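Local atomic coordinates of cell division control protein 4 (Saccharomyces cerevisiae, PDB entry 3V7D), a protein that recognises phosphorylated target proteins, such as the CDK inhibitor SIC1, as the substrate-binding F-box subunit of an SCF ubiquitin ligase. Residues Ile22-Phe27 against Ser52-Lys57; Ile61-Val66 against Leu93-Asn98. The protein carries 1 engineered substitution. All coordinates share one frame; numbering follows the deposited sequence.

Overall arrangement
Both contacts lie in the helical part of the chain that precedes the WD40 propeller, on the same side of the chain's centre. Contact 1 pairs the helices 20-27 and 53-62 within the F-box; contact 2 follows it in series, joining the end of helix 53-62 and the turn beyond it to the long helix 87-106. Their centres are about 15 Å apart, with helix 53-62 common to both, and the two meet directly where Trp56 packs on Phe95. The sharing of helix 53-62 is consistent with the F-box, which in SCF ligases binds Skp1, being coupled to the substrate-reading propeller through packed helices, an example of a recruiting module joined to a reading module.

Contact 1: Ile22-Phe27 against Ser52-Lys57; sequences ISLKIF and STSLWK
Leu24 reaches from helix 20-27 with its two methyl groups spread round the side chain of Ser52. Leu24 CD1 stands 3.5 Å from Ser52 OG. The other branch passes Ser52 CB and extends on to Ser54, with Leu24 CD2 and Ser54 OG 4.0 Å apart. The fork therefore straddles a short polar side chain at its root rather than meeting another branched one. One turn further along, the pairing is reversed: Leu55 supplies the methyl and Phe27 the stem, with Leu55 CD1 lying 3.7 Å from Phe27 CB. Because Phe27 CG is anti to the carbonyl carbon (chi1 -70°), the ring swings off toward Ile48 and Ile49 of helix 43-49, and Leu55 CD1 meets it only obliquely. The other methyl of Leu55, CD2, lies over the face of its neighbour Trp56, 3.5 Å above the ring plane, so this leucine has one methyl against the Phe27 stem and one over the indole. Ile22 and Ile26, on the same helix as Leu24, pack on apolar side chains of a second protein. Across the contact the chemistry is that of methyls on methylenes and serine side chains: cohesion comes from close fit and burial, with no charged group or directional polar bond between the two segments.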
loop_
_atom_site.group_PDB
_atom_site.type_symbol
_atom_site.label_atom_id
_atom_site.label_comp_id
_atom_site.label_asym_id
_atom_site.label_seq_id
_atom_site.Cartn_x
_atom_site.Cartn_y
_atom_site.Cartn_z
ATOM N N ILE B 22 4.556 27.719 -9.383
ATOM C CA ILE B 22 5.828 27.446 -10.043
ATOM C C ILE B 22 6.908 26.997 -9.058
ATOM O O ILE B 22 7.671 26.072 -9.341
ATOM C CB ILE B 22 6.309 28.658 -10.861
ATOM C CG1 ILE B 22 5.284 28.986 -11.946
ATOM C CG2 ILE B 22 7.677 28.382 -11.481
ATOM C CD1 ILE B 22 5.710 30.104 -12.866
ATOM N N SER B 23 6.969 27.640 -7.897
ATOM C CA SER B 23 7.917 27.223 -6.871
ATOM C C SER B 23 7.539 25.833 -6.377
ATOM O O SER B 23 8.395 25.046 -5.979
ATOM C CB SER B 23 7.940 28.213 -5.707
ATOM O OG SER B 23 8.531 29.441 -6.094
ATOM N N LEU B 24 6.244 25.537 -6.421
ATOM C CA LEU B 24 5.741 24.230 -6.026
ATOM C C LEU B 24 6.234 23.169 -7.003
ATOM O O LEU B 24 6.597 22.060 -6.614
ATOM C CB LEU B 24 4.216 24.240 -6.011
ATOM C CG LEU B 24 3.617 23.365 -4.921
ATOM C CD1 LEU B 24 3.968 23.966 -3.569
ATOM C CD2 LEU B 24 2.114 23.229 -5.098
ATOM N N LYS B 25 6.236 23.532 -8.278
ATOM C CA LYS B 25 6.730 22.665 -9.336
ATOM C C LYS B 25 8.200 22.306 -9.097
ATOM O O LYS B 25 8.636 21.184 -9.362
ATOM C CB LYS B 25 6.548 23.365 -10.682
ATOM C CG LYS B 25 6.823 22.502 -11.891
ATOM C CD LYS B 25 6.441 23.218 -13.186
ATOM C CE LYS B 25 4.960 23.587 -13.222
ATOM N NZ LYS B 25 4.294 23.074 -14.455
ATOM N N ILE B 26 8.955 23.266 -8.576
ATOM C CA ILE B 26 10.374 23.074 -8.294
ATOM C C ILE B 26 10.580 22.052 -7.177
ATOM O O ILE B 26 11.443 21.171 -7.270
ATOM C CB ILE B 26 11.054 24.418 -7.934
ATOM C CG1 ILE B 26 11.052 25.359 -9.146
ATOM C CG2 ILE B 26 12.482 24.197 -7.460
ATOM C CD1 ILE B 26 11.572 26.761 -8.853
ATOM N N PHE B 27 9.772 22.160 -6.125
ATOM C CA PHE B 27 9.874 21.236 -5.002
ATOM C C PHE B 27 9.450 19.815 -5.369
ATOM O O PHE B 27 9.966 18.849 -4.811
ATOM C CB PHE B 27 9.080 21.749 -3.797
ATOM C CG PHE B 27 9.690 22.954 -3.144
ATOM C CD1 PHE B 27 10.958 22.886 -2.584
ATOM C CD2 PHE B 27 8.997 24.151 -3.080
ATOM C CE1 PHE B 27 11.529 23.992 -1.977
ATOM C CE2 PHE B 27 9.559 25.263 -2.476
ATOM C CZ PHE B 27 10.826 25.183 -1.924
ATOM N N SER B 52 1.356 23.336 0.768
ATOM C CA SER B 52 0.780 22.411 -0.204
ATOM C C SER B 52 0.502 21.031 0.374
ATOM O O SER B 52 1.346 20.440 1.043
ATOM C CB SER B 52 1.684 22.277 -1.428
ATOM O OG SER B 52 2.964 21.812 -1.047
ATOM N N THR B 53 -0.696 20.531 0.104
ATOM C CA THR B 53 -1.052 19.164 0.430
ATOM C C THR B 53 -0.425 18.247 -0.607
ATOM O O THR B 53 0.166 17.220 -0.271
ATOM C CB THR B 53 -2.585 18.977 0.419
ATOM O OG1 THR B 53 -3.150 19.598 1.580
ATOM C CG2 THR B 53 -2.956 17.500 0.413
ATOM N N SER B 54 -0.541 18.647 -1.870
ATOM C CA SER B 54 -0.130 17.818 -2.997
ATOM C C SER B 54 1.329 17.381 -2.915
ATOM O O SER B 54 1.660 16.250 -3.265
ATOM C CB SER B 54 -0.409 18.529 -4.327
ATOM O OG SER B 54 0.374 19.703 -4.462
ATOM N N LEU B 55 2.193 18.270 -2.444
ATOM C CA LEU B 55 3.611 17.955 -2.308
ATOM C C LEU B 55 3.813 16.696 -1.470
ATOM O O LEU B 55 4.539 15.788 -1.866
ATOM C CB LEU B 55 4.355 19.133 -1.681
ATOM C CG LEU B 55 5.881 19.111 -1.591
ATOM C CD1 LEU B 55 6.396 20.533 -1.595
ATOM C CD2 LEU B 55 6.358 18.393 -0.340
ATOM N N TRP B 56 3.167 16.652 -0.310
ATOM C CA TRP B 56 3.319 15.530 0.610
ATOM C C TRP B 56 2.483 14.331 0.185
ATOM O O TRP B 56 2.847 13.188 0.455
ATOM C CB TRP B 56 2.997 15.968 2.041
ATOM C CG TRP B 56 3.946 17.018 2.492
ATOM C CD1 TRP B 56 3.707 18.354 2.585
ATOM C CD2 TRP B 56 5.317 16.826 2.847
ATOM N NE1 TRP B 56 4.841 19.008 3.006
ATOM C CE2 TRP B 56 5.843 18.091 3.172
ATOM C CE3 TRP B 56 6.146 15.707 2.937
ATOM C CZ2 TRP B 56 7.163 18.267 3.572
ATOM C CZ3 TRP B 56 7.455 15.882 3.336
ATOM C CH2 TRP B 56 7.951 17.153 3.652
ATOM N N LYS B 57 1.370 14.598 -0.493
ATOM C CA LYS B 57 0.568 13.537 -1.087
ATOM C C LYS B 57 1.393 12.769 -2.117
ATOM O O LYS B 57 1.431 11.538 -2.098
ATOM C CB LYS B 57 -0.693 14.103 -1.744
ATOM C CG LYS B 57 -1.602 13.034 -2.341
ATOM C CD LYS B 57 -2.815 13.638 -3.039
ATOM C CE LYS B 57 -3.712 12.553 -3.617
ATOM N NZ LYS B 57 -4.896 13.108 -4.332
#

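Contact 2: Ile61-Val66 against Leu93-Asn98; sequences ISENFV and LSFLEN
Phe65 has CG anti to the carbonyl carbon (chi1 -66°), as does Asn98, whereas Phe95 CG lies anti to the backbone N (chi1 179°); together these settings lay the Phe65 ring flat against Asn98 CB and turn its edge to Phe95. Asn98 CB sits almost exactly over the centre of the Phe65 ring, 3.4 Å from its centroid, a CH-pi contact. The far corner of the same ring, Phe65 CZ, comes within 3.3 Å of the backbone atom Asn98 O. On the opposite face lies Glu63 CB, offset toward the rim, so the ring is layered between aliphatic carbons from both segments. The edge of Phe65 turns toward the face of Phe95 in an offset edge-to-face pair, the planes at 67° and the centroids 5.9 Å apart. The edge of Phe95 in turn receives Glu63 CG, 3.7 Å from Phe95 CE1, and Phe95 continues the aromatic series to Phe32 of the F-box. The chain of Glu63 bends at chi2, and its carboxylate forms a salt bridge with Arg420 of the propeller; Glu63 O also accepts a hydrogen bond from Asn404. With an alanine at Phe65, Asn98 CB would probably lose the ring it packs on and Phe95 one of its two aromatic partners, opening a gap between the turn and helix 87-106. The turn itself is a Schellman motif, with Asn64 at positive phi as its C-prime residue: this helix ending sets Phe65 against the long helix at the junction of the F-box region and the WD40 propeller.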
loop_
_atom_site.group_PDB
_atom_site.type_symbol
_atom_site.label_atom_id
_atom_site.label_comp_id
_atom_site.label_asym_id
_atom_site.label_seq_id
_atom_site.Cartn_x
_atom_site.Cartn_y
_atom_site.Cartn_z
ATOM N N ILE B 61 2.633 8.867 -1.950
ATOM C CA ILE B 61 2.286 7.959 -3.033
ATOM C C ILE B 61 3.537 7.378 -3.690
ATOM O O ILE B 61 3.584 6.189 -4.001
ATOM C CB ILE B 61 1.406 8.650 -4.089
ATOM C CG1 ILE B 61 0.031 8.966 -3.503
ATOM C CG2 ILE B 61 1.256 7.781 -5.338
ATOM C CD1 ILE B 61 -0.852 9.770 -4.442
ATOM N N SER B 62 4.557 8.212 -3.882
ATOM C CA SER B 62 5.755 7.777 -4.600
ATOM C C SER B 62 6.562 6.737 -3.821
ATOM O O SER B 62 7.304 5.959 -4.413
ATOM C CB SER B 62 6.644 8.970 -4.975
ATOM O OG SER B 62 7.211 9.573 -3.823
ATOM N N GLU B 63 6.415 6.727 -2.500
ATOM C CA GLU B 63 7.101 5.745 -1.671
ATOM C C GLU B 63 6.200 4.554 -1.332
ATOM O O GLU B 63 6.553 3.721 -0.492
ATOM C CB GLU B 63 7.613 6.397 -0.383
ATOM C CG GLU B 63 8.692 7.451 -0.599
ATOM C CD GLU B 63 10.011 6.861 -1.070
ATOM O OE1 GLU B 63 10.301 5.700 -0.724
ATOM O OE2 GLU B 63 10.760 7.558 -1.784
ATOM N N ASN B 64 5.042 4.484 -1.986
ATOM C CA ASN B 64 4.048 3.442 -1.721
ATOM C C ASN B 64 3.612 3.360 -0.264
ATOM O O ASN B 64 3.361 2.269 0.248
ATOM C CB ASN B 64 4.557 2.067 -2.149
ATOM C CG ASN B 64 5.109 2.060 -3.548
ATOM O OD1 ASN B 64 6.193 1.530 -3.794
ATOM N ND2 ASN B 64 4.370 2.647 -4.478
ATOM N N PHE B 65 3.534 4.499 0.410
ATOM C CA PHE B 65 3.016 4.510 1.772
ATOM C C PHE B 65 1.496 4.618 1.750
ATOM O O PHE B 65 0.830 4.342 2.743
ATOM C CB PHE B 65 3.632 5.652 2.582
ATOM C CG PHE B 65 5.107 5.492 2.827
ATOM C CD1 PHE B 65 5.648 4.243 3.083
ATOM C CD2 PHE B 65 5.953 6.591 2.794
ATOM C CE1 PHE B 65 7.006 4.093 3.306
ATOM C CE2 PHE B 65 7.309 6.447 3.020
ATOM C CZ PHE B 65 7.837 5.194 3.271
ATOM N N VAL B 66 0.956 5.023 0.607
ATOM C CA VAL B 66 -0.486 5.133 0.434
ATOM C C VAL B 66 -0.808 5.084 -1.050
ATOM O O VAL B 66 0.048 5.372 -1.885
ATOM C CB VAL B 66 -1.030 6.448 1.042
ATOM C CG1 VAL B 66 -0.793 7.623 0.097
ATOM C CG2 VAL B 66 -2.508 6.319 1.371
ATOM N N LEU B 93 4.366 14.786 8.695
ATOM C CA LEU B 93 4.735 13.957 9.842
ATOM C C LEU B 93 4.552 12.467 9.544
ATOM O O LEU B 93 5.373 11.638 9.936
ATOM C CB LEU B 93 3.944 14.352 11.092
ATOM C CG LEU B 93 4.236 15.733 11.703
ATOM C CD1 LEU B 93 3.882 15.739 13.186
ATOM C CD2 LEU B 93 5.683 16.181 11.491
ATOM N N SER B 94 3.470 12.136 8.849
ATOM C CA SER B 94 3.223 10.765 8.437
ATOM C C SER B 94 4.351 10.297 7.527
ATOM O O SER B 94 4.851 9.181 7.668
ATOM C CB SER B 94 1.884 10.660 7.704
ATOM O OG SER B 94 1.637 9.333 7.270
ATOM N N PHE B 95 4.762 11.157 6.599
ATOM C CA PHE B 95 5.780 10.762 5.641
ATOM C C PHE B 95 7.116 10.503 6.325
ATOM O O PHE B 95 7.791 9.512 6.035
ATOM C CB PHE B 95 5.965 11.804 4.538
ATOM C CG PHE B 95 7.025 11.423 3.556
ATOM C CD1 PHE B 95 6.716 10.628 2.460
ATOM C CD2 PHE B 95 8.339 11.822 3.746
ATOM C CE1 PHE B 95 7.694 10.255 1.570
ATOM C CE2 PHE B 95 9.320 11.450 2.859
ATOM C CZ PHE B 95 8.999 10.665 1.768
ATOM N N LEU B 96 7.496 11.406 7.222
ATOM C CA LEU B 96 8.775 11.306 7.913
ATOM C C LEU B 96 8.844 10.047 8.767
ATOM O O LEU B 96 9.864 9.362 8.788
ATOM C CB LEU B 96 9.034 12.552 8.764
ATOM C CG LEU B 96 9.343 13.822 7.965
ATOM C CD1 LEU B 96 9.473 15.028 8.882
ATOM C CD2 LEU B 96 10.610 13.637 7.138
ATOM N N GLU B 97 7.754 9.745 9.460
ATOM C CA GLU B 97 7.683 8.529 10.262
ATOM C C GLU B 97 7.791 7.287 9.374
ATOM O O GLU B 97 8.557 6.367 9.668
ATOM C CB GLU B 97 6.395 8.490 11.093
ATOM C CG GLU B 97 6.208 7.184 11.852
ATOM C CD GLU B 97 5.097 7.244 12.890
ATOM O OE1 GLU B 97 4.127 8.007 12.697
ATOM O OE2 GLU B 97 5.199 6.523 13.905
ATOM N N ASN B 98 7.041 7.274 8.279
ATOM C CA ASN B 98 7.067 6.138 7.364
ATOM C C ASN B 98 8.410 5.936 6.668
ATOM O O ASN B 98 8.829 4.806 6.442
ATOM C CB ASN B 98 5.945 6.242 6.326
ATOM C CG ASN B 98 4.597 5.849 6.892
ATOM O OD1 ASN B 98 3.654 6.642 6.897
ATOM N ND2 ASN B 98 4.501 4.620 7.383
#